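Local atomic coordinates of flavohemoglobin (Malassezia yamatoensis, PDB entry 6O0A), a protein that binds heme and FAD and probably detoxifies nitric oxide, as flavohemoglobins do by oxidising it to nitrate. Residues 137-140 / 141-145. Numbering follows the deposited sequence.
Sequences PDIV and EAWTE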
# COMPACT_ATOMS: atom_id res chain seq x y z
N PRO A 137 -6.20 36.08 1.27
CA PRO A 137 -5.11 35.82 0.31
C PRO A 137 -3.84 35.27 0.93
O PRO A 137 -3.24 34.35 0.37
CB PRO A 137 -4.89 37.19 -0.32
CG PRO A 137 -6.25 37.80 -0.31
CD PRO A 137 -6.88 37.36 0.99
N ASP A 138 -3.43 35.79 2.09
CA ASP A 138 -2.20 35.30 2.70
C ASP A 138 -2.28 33.81 2.99
O ASP A 138 -1.33 33.07 2.71
CB ASP A 138 -1.88 36.10 3.98
CG ASP A 138 -3.07 36.20 4.96
OD1 ASP A 138 -4.17 35.66 4.71
OD2 ASP A 138 -2.89 36.86 6.01
N ILE A 139 -3.41 33.34 3.51
CA ILE A 139 -3.55 31.92 3.85
C ILE A 139 -3.61 31.07 2.59
O ILE A 139 -2.96 30.03 2.49
CB ILE A 139 -4.80 31.72 4.73
CG1 ILE A 139 -4.61 32.42 6.08
CG2 ILE A 139 -5.11 30.24 4.91
CD1 ILE A 139 -5.82 32.32 7.00
N VAL A 140 -4.41 31.50 1.61
CA VAL A 140 -4.53 30.73 0.38
C VAL A 140 -3.19 30.69 -0.35
O VAL A 140 -2.78 29.64 -0.86
CB VAL A 140 -5.65 31.32 -0.51
CG1 VAL A 140 -5.65 30.65 -1.87
CG2 VAL A 140 -6.99 31.17 0.20
N GLU A 141 -2.46 31.81 -0.36
CA GLU A 141 -1.17 31.84 -1.04
C GLU A 141 -0.18 30.87 -0.40
O GLU A 141 0.51 30.11 -1.09
CB GLU A 141 -0.60 33.26 -1.02
CG GLU A 141 0.69 33.41 -1.80
CD GLU A 141 1.26 34.80 -1.68
OE1 GLU A 141 0.59 35.76 -2.11
OE2 GLU A 141 2.37 34.94 -1.12
N ALA A 142 -0.09 30.88 0.94
CA ALA A 142 0.88 30.02 1.61
C ALA A 142 0.54 28.55 1.44
O ALA A 142 1.44 27.73 1.16
CB ALA A 142 0.95 30.39 3.09
N TRP A 143 -0.73 28.18 1.57
CA TRP A 143 -1.09 26.77 1.42
C TRP A 143 -1.02 26.32 -0.04
O TRP A 143 -0.71 25.15 -0.31
CB TRP A 143 -2.47 26.52 2.03
CG TRP A 143 -2.36 26.44 3.53
CD1 TRP A 143 -2.58 27.45 4.43
CD2 TRP A 143 -1.88 25.31 4.29
NE1 TRP A 143 -2.31 27.00 5.72
CE2 TRP A 143 -1.88 25.69 5.65
CE3 TRP A 143 -1.48 24.02 3.95
CZ2 TRP A 143 -1.49 24.82 6.67
CZ3 TRP A 143 -1.10 23.15 4.96
CH2 TRP A 143 -1.11 23.56 6.31
N THR A 144 -1.25 27.23 -0.98
CA THR A 144 -1.01 26.91 -2.38
C THR A 144 0.46 26.56 -2.63
O THR A 144 0.76 25.61 -3.36
CB THR A 144 -1.47 28.08 -3.25
OG1 THR A 144 -2.88 28.23 -3.10
CG2 THR A 144 -1.11 27.86 -4.72
N GLU A 145 1.38 27.32 -2.02
CA GLU A 145 2.79 26.99 -2.16
C GLU A 145 3.08 25.59 -1.62
O GLU A 145 3.79 24.81 -2.26
CB GLU A 145 3.65 28.02 -1.43
CG GLU A 145 5.14 27.80 -1.70
CD GLU A 145 6.05 28.79 -1.00
OE1 GLU A 145 5.56 29.86 -0.56
OE2 GLU A 145 7.26 28.49 -0.88
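Val140 O is held by two donors of Thr144. Thr144 N donates to Val140 O at 2.9 Å, the usual i to i-4 helical bond. The hydroxyl Thr144 OG1 donates to the same Val140 O at 2.6 Å. The hydroxyl sits above the carbonyl plane, not on a lone pair, and the backbone N-H comes from the opposite face. OG1 stands beside the backbone N (chi1 -64°), anti to the carbonyl carbon, which turns it back toward the preceding turn. Tyr120 OH also hydrogen-bonds to Thr144 OG1, so the hydroxyl joins two helices.

One residue earlier, Trp143 N donates to Ile139 O at 3.0 Å. Ile139 O also lies at the edge of the indole, in its plane, 3.3 Å from Trp143 CD1. Ile139 CG2 meets Trp143 CD1 at 3.8 Å, so the methyl touches the pyrrole part of the ring. Trp143 NE1 is bonded to Thr31 OG1, and the indole, with Ala142 beside it, packs on Ile28.

Glu141 N bonds to Pro137 O at 2.8 Å. The Glu141 side chain extends outward, and OE2 forms a salt bridge with Lys23. The threonine hydroxyl bonded back to the carbonyl four residues earlier is a common feature of alpha-helices, here in the first turns of helix 137-163, which packs on helices 25-53 and 115-131 of the heme-binding globin domain.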